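Local coordinates for xylooligosaccharide oxidase (PDB 5L6G), which oxidises the C1 hydroxyl of xylooligosaccharides and related sugars to lactones, using a bicovalently bound FAD and passing the electrons to oxygen to give hydrogen peroxide, at residues Ala68-Ile73 with Asp187-Asn192; Asn88-Gly93 with Phe99-Glu104; Leu108-Asp113 with Phe217-Ser222. All coordinates share one frame; numbering follows the deposited sequence. Where two conformers were deposited one is given.

Contact 1 of 3, residues Ala68-Ile73 with Asp187-Asn192; sequences ATVEHI and DVVLAN. With NAG (2-acetamido-2-deoxy-beta-D-glucopyranose), chain C.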
# COMPACT_ATOMS: atom_id res chain seq x y z
N ALA A 68 16.53 12.53 -13.11
CA ALA A 68 15.58 12.79 -14.20
C ALA A 68 15.52 11.66 -15.23
O ALA A 68 14.68 11.70 -16.13
CB ALA A 68 15.95 14.09 -14.91
N THR A 69 16.40 10.68 -15.12
CA THR A 69 16.39 9.56 -16.03
C THR A 69 16.98 8.33 -15.40
O THR A 69 17.69 8.40 -14.40
CB THR A 69 17.20 9.87 -17.30
OG1 THR A 69 17.46 8.64 -18.00
CG2 THR A 69 18.51 10.54 -16.93
N VAL A 70 16.69 7.19 -16.01
CA VAL A 70 17.21 5.91 -15.56
C VAL A 70 18.74 5.95 -15.43
O VAL A 70 19.26 5.37 -14.50
CB VAL A 70 16.77 4.74 -16.47
CG1 VAL A 70 17.23 4.95 -17.86
CG2 VAL A 70 17.32 3.41 -15.98
N GLU A 71 19.42 6.67 -16.33
CA GLU A 71 20.87 6.82 -16.25
C GLU A 71 21.31 7.41 -14.91
O GLU A 71 22.31 6.98 -14.34
CB GLU A 71 21.42 7.72 -17.38
CG GLU A 71 21.45 7.06 -18.75
CD GLU A 71 20.28 7.42 -19.67
OE1 GLU A 71 19.19 7.82 -19.20
OE2 GLU A 71 20.45 7.30 -20.90
N HIS A 72 20.60 8.44 -14.45
CA HIS A 72 20.88 9.03 -13.16
C HIS A 72 20.65 8.02 -12.05
O HIS A 72 21.43 7.96 -11.10
CB HIS A 72 20.02 10.26 -12.92
CG HIS A 72 20.37 11.42 -13.79
ND1 HIS A 72 19.49 12.43 -14.07
CD2 HIS A 72 21.50 11.71 -14.46
CE1 HIS A 72 20.06 13.30 -14.88
NE2 HIS A 72 21.28 12.89 -15.13
N ILE A 73 19.59 7.21 -12.18
CA ILE A 73 19.32 6.16 -11.19
C ILE A 73 20.47 5.16 -11.15
O ILE A 73 20.95 4.80 -10.06
CB ILE A 73 17.98 5.43 -11.43
CG1 ILE A 73 16.82 6.42 -11.35
CG2 ILE A 73 17.81 4.32 -10.40
CD1 ILE A 73 15.49 5.86 -11.81
N ASP A 187 11.17 -1.81 -15.84
CA ASP A 187 12.60 -1.68 -16.03
C ASP A 187 13.23 -1.43 -14.68
O ASP A 187 12.74 -0.60 -13.91
CB ASP A 187 12.93 -0.54 -16.97
CG ASP A 187 12.34 -0.72 -18.36
OD1 ASP A 187 12.10 -1.88 -18.78
OD2 ASP A 187 12.09 0.30 -19.00
N VAL A 188 14.29 -2.16 -14.36
CA VAL A 188 14.85 -2.16 -13.04
C VAL A 188 16.34 -1.92 -13.08
O VAL A 188 17.04 -2.50 -13.92
CB VAL A 188 14.60 -3.52 -12.33
CG1 VAL A 188 14.94 -3.42 -10.84
CG2 VAL A 188 13.15 -3.96 -12.55
N VAL A 189 16.80 -1.06 -12.19
CA VAL A 189 18.23 -0.85 -11.95
C VAL A 189 18.63 -1.74 -10.78
O VAL A 189 18.13 -1.56 -9.66
CB VAL A 189 18.52 0.62 -11.58
CG1 VAL A 189 20.01 0.84 -11.31
CG2 VAL A 189 18.03 1.52 -12.70
N LEU A 190 19.50 -2.69 -11.04
CA LEU A 190 19.97 -3.60 -10.00
C LEU A 190 21.09 -2.99 -9.15
O LEU A 190 21.63 -1.94 -9.49
CB LEU A 190 20.46 -4.90 -10.64
CG LEU A 190 19.44 -5.63 -11.51
CD1 LEU A 190 20.07 -6.89 -12.10
CD2 LEU A 190 18.20 -5.99 -10.73
N ALA A 191 21.43 -3.68 -8.06
CA ALA A 191 22.38 -3.19 -7.09
C ALA A 191 23.74 -2.85 -7.69
O ALA A 191 24.41 -1.96 -7.20
CB ALA A 191 22.55 -4.20 -5.96
N ASN A 192 24.13 -3.56 -8.75
CA ASN A 192 25.39 -3.28 -9.44
C ASN A 192 25.26 -2.37 -10.66
O ASN A 192 26.15 -2.33 -11.51
CB ASN A 192 26.07 -4.59 -9.85
CG ASN A 192 25.24 -5.42 -10.81
OD1 ASN A 192 24.22 -4.98 -11.36
ND2 ASN A 192 25.68 -6.67 -11.01
C1 NAG C . 24.99 -7.57 -11.90
C2 NAG C . 26.09 -8.45 -12.49
C3 NAG C . 25.54 -9.54 -13.39
C4 NAG C . 24.40 -10.25 -12.68
C5 NAG C . 23.39 -9.27 -12.08
C6 NAG C . 22.35 -10.02 -11.25
C7 NAG C . 28.32 -7.57 -12.76
C8 NAG C . 29.31 -6.81 -13.60
N2 NAG C . 27.08 -7.72 -13.23
O3 NAG C . 26.58 -10.44 -13.76
O4 NAG C . 23.75 -11.01 -13.67
O5 NAG C . 24.06 -8.37 -11.22
O6 NAG C . 22.96 -10.44 -10.05
O7 NAG C . 28.66 -8.03 -11.67
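V189 reaches from its strand into the notch between V70 and I73, two residues that lie on one side of the first turn of helix 70-83. A single methyl does the touching: V189 CG2 sits 3.6 Å from I73 CG2 and 3.9 Å from V70 CG2, and in both pairs the side chains cross at a slant. On the helix, I73 turns its short branch to the strand: chi1 of -61° puts CG2 anti to the backbone N, on the side facing V189, and sends the longer CG1 arm beside the backbone N. Compact beta-branched residues suit this place, offering methyls close to the backbone where helix and strand approach. L195 adds to the packing on both V70 and V189. T69 stands at the N-cap, and in one of its two conformers OG1 accepts from E71 N, while A68 N donates to H72 ND1 in the plane of the imidazole. Past the end of the strand, N192 carries an N-linked glycan, ND2 being bonded to C1 of the first NAG at 1.4 Å. No hydrogen bond joins the two segments, so helix and strand meet here through apolar packing, while polar groups serve the helix start and the sugar attachment.

Contact 2 of 3, residues Asn88-Gly93 with Phe99-Glu104; sequences NPKSGG and FGLGGE. With FAD (flavin-adenine dinucleotide), chain D.
K90 and G100 meet where the end of strand 87-90 passes the returning loop: K90 CB lies 3.6 Å from G100 O, and P89 O is 3.6 Å from G100 CA. No hydrogen bond crosses, and the buried G100 O has no polar partner in the model. Farther out, K90 CD runs alongside L101 CD2 at 3.9 Å, the two chains pointing the same way. The N88 amide oxygen OD1 comes within 3.2 Å of G102 CA, a van der Waals approach. Having no side chains, G100 and G102 let the loop pass this close to K90, N88 and FAD O2A; G102 also has a backbone conformation (phi 110°) that glycine adopts readily. S91-G93, just after strand 87-90, form the pyrophosphate-binding loop of the PCMH-type FAD domain. S91 N and G93 N both donate to FAD O1A, at 2.8 Å and 2.9 Å, and G92 N donates to O1P in a nearly straight bond (173°). On the adenosine side, FAD O2B gives its proton to P89 O at 2.6 Å, and P89 CG sits over a face of the adenine, 3.3 Å from FAD C4A. The polar ends of N88, K90 and S91 are held by residues outside the two segments. K90 is extended through chi3, then bent at its last torsion (chi4 -122°), which turns NZ to a salt bridge with E111 and a bond to D49 O. The N88 amide is fixed by H107 and Y487 O, and S91 OG by P131 O and G161 N.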
# COMPACT_ATOMS: atom_id res chain seq x y z
N ASN A 88 18.17 3.77 -1.07
CA ASN A 88 16.77 3.41 -1.23
C ASN A 88 16.06 4.38 -2.13
O ASN A 88 16.29 5.57 -2.02
CB ASN A 88 16.05 3.41 0.13
CG ASN A 88 16.82 2.67 1.18
OD1 ASN A 88 17.67 3.25 1.86
ND2 ASN A 88 16.59 1.36 1.27
N PRO A 89 15.17 3.89 -3.00
CA PRO A 89 14.32 4.78 -3.76
C PRO A 89 13.21 5.34 -2.91
O PRO A 89 12.69 4.66 -2.03
CB PRO A 89 13.75 3.86 -4.84
CG PRO A 89 13.72 2.54 -4.21
CD PRO A 89 14.88 2.48 -3.28
N LYS A 90 12.86 6.60 -3.18
CA LYS A 90 11.71 7.26 -2.57
C LYS A 90 10.83 7.75 -3.71
O LYS A 90 11.26 8.59 -4.54
CB LYS A 90 12.15 8.42 -1.71
CG LYS A 90 11.03 9.07 -0.91
CD LYS A 90 11.62 10.18 -0.04
CE LYS A 90 10.57 11.15 0.41
NZ LYS A 90 10.90 12.50 -0.03
N SER A 91 9.64 7.19 -3.79
CA SER A 91 8.70 7.55 -4.85
C SER A 91 7.73 8.61 -4.31
O SER A 91 7.95 9.80 -4.50
CB SER A 91 8.01 6.31 -5.40
OG SER A 91 6.98 6.65 -6.31
N GLY A 92 6.68 8.20 -3.61
CA GLY A 92 5.73 9.14 -3.02
C GLY A 92 6.06 9.54 -1.58
O GLY A 92 5.50 10.49 -1.04
N GLY A 93 6.99 8.80 -0.98
CA GLY A 93 7.40 9.03 0.40
C GLY A 93 6.39 8.69 1.45
O GLY A 93 6.53 9.13 2.59
N PHE A 99 10.54 4.14 5.24
CA PHE A 99 11.52 3.28 4.57
C PHE A 99 12.08 3.83 3.26
O PHE A 99 13.17 3.42 2.85
CB PHE A 99 10.96 1.88 4.37
CG PHE A 99 10.77 1.08 5.64
CD1 PHE A 99 11.53 1.32 6.80
CD2 PHE A 99 9.86 0.03 5.65
CE1 PHE A 99 11.36 0.54 7.94
CE2 PHE A 99 9.69 -0.75 6.77
CZ PHE A 99 10.43 -0.49 7.91
N GLY A 100 11.38 4.77 2.61
CA GLY A 100 11.90 5.46 1.43
C GLY A 100 13.06 6.37 1.77
O GLY A 100 13.86 6.68 0.91
N LEU A 101 13.15 6.78 3.03
CA LEU A 101 14.34 7.48 3.52
C LEU A 101 15.43 6.54 4.01
O LEU A 101 16.53 6.99 4.31
CB LEU A 101 13.97 8.42 4.66
CG LEU A 101 12.99 9.54 4.31
CD1 LEU A 101 12.62 10.26 5.60
CD2 LEU A 101 13.60 10.51 3.31
N GLY A 102 15.12 5.25 4.07
CA GLY A 102 16.04 4.20 4.47
C GLY A 102 15.69 3.61 5.82
O GLY A 102 16.31 2.64 6.24
N GLY A 103 14.75 4.23 6.53
CA GLY A 103 14.29 3.71 7.82
C GLY A 103 15.31 3.88 8.95
O GLY A 103 15.16 3.32 10.03
N GLU A 104 16.34 4.67 8.69
CA GLU A 104 17.40 5.01 9.64
C GLU A 104 18.17 6.10 8.93
O GLU A 104 17.95 6.31 7.72
CB GLU A 104 18.31 3.80 9.95
CG GLU A 104 18.86 3.13 8.70
CD GLU A 104 19.67 1.86 8.97
OE1 GLU A 104 19.64 1.35 10.10
OE2 GLU A 104 20.33 1.35 8.05
PA FAD D . 7.86 5.41 -0.42
O1A FAD D . 8.49 6.34 -1.43
O2A FAD D . 8.03 5.78 1.02
O5B FAD D . 8.27 3.92 -0.73
C5B FAD D . 7.81 2.80 0.03
C4B FAD D . 8.75 1.63 -0.16
O4B FAD D . 8.80 1.28 -1.54
C3B FAD D . 10.18 1.96 0.25
O3B FAD D . 10.81 0.78 0.72
C2B FAD D . 10.82 2.38 -1.04
O2B FAD D . 12.24 2.28 -1.04
C1B FAD D . 10.14 1.46 -2.03
N9A FAD D . 10.12 2.05 -3.37
C8A FAD D . 9.64 3.23 -3.74
N7A FAD D . 9.83 3.43 -5.07
C5A FAD D . 10.44 2.33 -5.51
C6A FAD D . 10.96 1.89 -6.81
N6A FAD D . 10.79 2.73 -7.85
N1A FAD D . 11.58 0.70 -6.86
C2A FAD D . 11.72 -0.11 -5.81
N3A FAD D . 11.26 0.23 -4.57
C4A FAD D . 10.63 1.43 -4.40
N1 FAD D . -2.10 1.63 0.64
C2 FAD D . -3.09 0.85 0.11
O2 FAD D . -2.83 -0.35 -0.17
N3 FAD D . -4.31 1.37 -0.16
C4 FAD D . -4.62 2.67 0.07
O4 FAD D . -5.76 3.16 -0.17
C4X FAD D . -3.61 3.57 0.65
N5 FAD D . -3.84 4.89 0.93
C5X FAD D . -2.87 5.73 1.44
C6 FAD D . -3.10 7.09 1.69
C7 FAD D . -2.08 7.89 2.24
C7M FAD D . -2.38 9.34 2.51
C8 FAD D . -0.72 7.32 2.51
C8M FAD D . 0.43 8.19 3.03
C9 FAD D . -0.51 5.98 2.25
C9A FAD D . -1.52 5.15 1.74
N10 FAD D . -1.33 3.77 1.48
C10 FAD D . -2.31 2.94 0.94
C1' FAD D . -0.05 3.11 1.75
C2' FAD D . 0.85 3.10 0.55
O2' FAD D . 0.38 2.07 -0.32
C3' FAD D . 2.23 2.72 1.07
O3' FAD D . 2.67 3.64 2.07
C4' FAD D . 3.20 2.73 -0.12
O4' FAD D . 4.23 1.76 0.13
C5' FAD D . 3.76 4.12 -0.30
O5' FAD D . 4.36 4.22 -1.60
P FAD D . 5.30 5.46 -1.86
O1P FAD D . 6.01 5.33 -3.17
O2P FAD D . 4.54 6.73 -1.63
O3P FAD D . 6.27 5.39 -0.59

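Contact 3 of 3, residues Leu108-Asp113 with Phe217-Ser222; sequences LVVELD and FGIVAS. With FAD (flavin-adenine dinucleotide), chain D.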
# COMPACT_ATOMS: atom_id res chain seq x y z
N LEU A 108 21.75 6.80 1.08
CA LEU A 108 21.48 7.59 -0.11
C LEU A 108 20.02 7.41 -0.44
O LEU A 108 19.56 6.29 -0.57
CB LEU A 108 22.31 7.08 -1.29
CG LEU A 108 21.93 7.67 -2.64
CD1 LEU A 108 22.19 9.17 -2.67
CD2 LEU A 108 22.71 6.98 -3.75
N VAL A 109 19.31 8.51 -0.58
CA VAL A 109 17.93 8.47 -1.00
C VAL A 109 17.88 8.86 -2.46
O VAL A 109 18.36 9.93 -2.84
CB VAL A 109 17.06 9.40 -0.14
CG1 VAL A 109 15.66 9.49 -0.73
CG2 VAL A 109 17.02 8.87 1.28
N VAL A 110 17.31 7.98 -3.26
CA VAL A 110 17.14 8.24 -4.68
C VAL A 110 15.72 8.74 -4.82
O VAL A 110 14.77 7.96 -4.89
CB VAL A 110 17.42 6.97 -5.51
CG1 VAL A 110 17.27 7.24 -7.01
CG2 VAL A 110 18.81 6.47 -5.15
N GLU A 111 15.60 10.05 -4.78
CA GLU A 111 14.31 10.71 -4.81
C GLU A 111 13.80 10.76 -6.25
O GLU A 111 14.42 11.39 -7.10
CB GLU A 111 14.46 12.14 -4.28
CG GLU A 111 13.23 13.00 -4.47
CD GLU A 111 12.07 12.50 -3.64
OE1 GLU A 111 12.21 12.47 -2.40
OE2 GLU A 111 11.03 12.14 -4.21
N LEU A 112 12.64 10.15 -6.49
CA LEU A 112 12.12 9.87 -7.81
C LEU A 112 11.01 10.80 -8.25
O LEU A 112 10.47 10.65 -9.34
CB LEU A 112 11.59 8.43 -7.85
CG LEU A 112 12.61 7.34 -7.54
CD1 LEU A 112 11.91 6.00 -7.56
CD2 LEU A 112 13.75 7.33 -8.55
N ASP A 113 10.70 11.80 -7.43
CA ASP A 113 9.53 12.65 -7.64
C ASP A 113 9.63 13.62 -8.81
O ASP A 113 8.62 14.18 -9.21
CB ASP A 113 9.14 13.41 -6.36
CG ASP A 113 10.08 14.56 -6.03
OD1 ASP A 113 11.22 14.59 -6.50
OD2 ASP A 113 9.67 15.46 -5.27
N PHE A 217 14.69 -5.51 -4.34
CA PHE A 217 15.42 -6.10 -5.46
C PHE A 217 16.06 -5.17 -6.47
O PHE A 217 16.80 -5.63 -7.33
CB PHE A 217 14.51 -7.10 -6.17
CG PHE A 217 14.02 -8.16 -5.25
CD1 PHE A 217 14.83 -9.21 -4.91
CD2 PHE A 217 12.78 -8.05 -4.65
CE1 PHE A 217 14.41 -10.17 -4.02
CE2 PHE A 217 12.35 -9.01 -3.77
CZ PHE A 217 13.15 -10.08 -3.46
N GLY A 218 15.84 -3.86 -6.34
CA GLY A 218 16.39 -2.90 -7.29
C GLY A 218 15.52 -1.66 -7.25
O GLY A 218 14.60 -1.58 -6.47
N ILE A 219 15.86 -0.68 -8.06
CA ILE A 219 15.01 0.49 -8.20
C ILE A 219 14.31 0.35 -9.52
O ILE A 219 14.95 0.30 -10.57
CB ILE A 219 15.84 1.78 -8.14
CG1 ILE A 219 16.55 1.88 -6.79
CG2 ILE A 219 14.95 2.99 -8.37
CD1 ILE A 219 17.30 3.17 -6.58
N VAL A 220 12.99 0.24 -9.48
CA VAL A 220 12.19 0.25 -10.70
C VAL A 220 12.26 1.65 -11.28
O VAL A 220 11.93 2.63 -10.61
CB VAL A 220 10.74 -0.15 -10.41
CG1 VAL A 220 9.90 -0.01 -11.65
CG2 VAL A 220 10.70 -1.58 -9.91
N ALA A 221 12.73 1.74 -12.52
CA ALA A 221 12.93 3.01 -13.20
C ALA A 221 11.81 3.33 -14.17
O ALA A 221 11.68 4.48 -14.59
CB ALA A 221 14.26 3.01 -13.94
N SER A 222 11.01 2.34 -14.53
CA SER A 222 9.85 2.56 -15.36
C SER A 222 8.92 1.40 -15.15
O SER A 222 9.39 0.26 -15.02
CB SER A 222 10.22 2.68 -16.83
OG SER A 222 9.07 3.02 -17.60
PA FAD D . 7.86 5.41 -0.42
O1A FAD D . 8.49 6.34 -1.43
O2A FAD D . 8.03 5.78 1.02
O5B FAD D . 8.27 3.92 -0.73
C5B FAD D . 7.81 2.80 0.03
C4B FAD D . 8.75 1.63 -0.16
O4B FAD D . 8.80 1.28 -1.54
C3B FAD D . 10.18 1.96 0.25
O3B FAD D . 10.81 0.78 0.72
C2B FAD D . 10.82 2.38 -1.04
O2B FAD D . 12.24 2.28 -1.04
C1B FAD D . 10.14 1.46 -2.03
N9A FAD D . 10.12 2.05 -3.37
C8A FAD D . 9.64 3.23 -3.74
N7A FAD D . 9.83 3.43 -5.07
C5A FAD D . 10.44 2.33 -5.51
C6A FAD D . 10.96 1.89 -6.81
N6A FAD D . 10.79 2.73 -7.85
N1A FAD D . 11.58 0.70 -6.86
C2A FAD D . 11.72 -0.11 -5.81
N3A FAD D . 11.26 0.23 -4.57
C4A FAD D . 10.63 1.43 -4.40
N1 FAD D . -2.10 1.63 0.64
C2 FAD D . -3.09 0.85 0.11
O2 FAD D . -2.83 -0.35 -0.17
N3 FAD D . -4.31 1.37 -0.16
C4 FAD D . -4.62 2.67 0.07
O4 FAD D . -5.76 3.16 -0.17
C4X FAD D . -3.61 3.57 0.65
N5 FAD D . -3.84 4.89 0.93
C5X FAD D . -2.87 5.73 1.44
C6 FAD D . -3.10 7.09 1.69
C7 FAD D . -2.08 7.89 2.24
C7M FAD D . -2.38 9.34 2.51
C8 FAD D . -0.72 7.32 2.51
C8M FAD D . 0.43 8.19 3.03
C9 FAD D . -0.51 5.98 2.25
C9A FAD D . -1.52 5.15 1.74
N10 FAD D . -1.33 3.77 1.48
C10 FAD D . -2.31 2.94 0.94
C1' FAD D . -0.05 3.11 1.75
C2' FAD D . 0.85 3.10 0.55
O2' FAD D . 0.38 2.07 -0.32
C3' FAD D . 2.23 2.72 1.07
O3' FAD D . 2.67 3.64 2.07
C4' FAD D . 3.20 2.73 -0.12
O4' FAD D . 4.23 1.76 0.13
C5' FAD D . 3.76 4.12 -0.30
O5' FAD D . 4.36 4.22 -1.60
P FAD D . 5.30 5.46 -1.86
O1P FAD D . 6.01 5.33 -3.17
O2P FAD D . 4.54 6.73 -1.63
O3P FAD D . 6.27 5.39 -0.59
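The backbones of V110 and I219 stay apart, their CA atoms 8.8 Å from each other, so strands 108-111 and 219-229, which belong to different sheets, meet through side chains alone. I219 bridges the gap with both of its branches. Its CD1 comes against V110, 3.9 Å from CG2, the two side chains approaching at an angle, while its CG2 reaches L112 CD1 more loosely at 4.4 Å. The longer arm gets to V110 because CG1 stands beside the backbone N (chi1 -61°) and chi2 is extended. Branched aliphatic residues are apt for this seam, where each sheet presents a buried apolar face; I73 and V77 of helix 70-83 and P89 also pack on I219. Within the PCMH-type FAD domain, this junction between a small mixed sheet and a larger antiparallel one also borders the adenine of the cofactor. V220 reads the adenine edge with its backbone: its N donates to FAD N1A at 3.0 Å, and its O accepts from N6A at 3.0 Å, both bonds bending little from straight (about 160°). L112 CD1 approaches the same amino group, 3.5 Å from N6A. G218, just before the strand, takes a backbone conformation (phi 156°) natural to glycine, and its O lies 3.3 Å from FAD C2A. Farther along, A221 and S222 both face D187, forming a classic beta bulge.

How the contacts relate
All three contacts lie in the FAD-binding domain and are buried, but contact 1 is farthest from the chain centre and stands beside a glycosylated surface, whereas contacts 2 and 3 both touch FAD. Contacts 1 and 3 share the antiparallel sheet: strands 183-189 and 219-229 are neighbours in it, and V70 packs on A221. Contacts 2 and 3 share the small mixed sheet, where strand 87-90 pairs with strand 108-111, with a probable backbone bond from L112 N to K90 O. The chemistry follows place: aliphatic packing joins the segments of contacts 1 and 3, while in contact 2 glycine backbone lies against strand backbone and the side chains of N88 and K90. Toward FAD, contact 2 serves mainly phosphates and ribose, contact 3 the adenine edge.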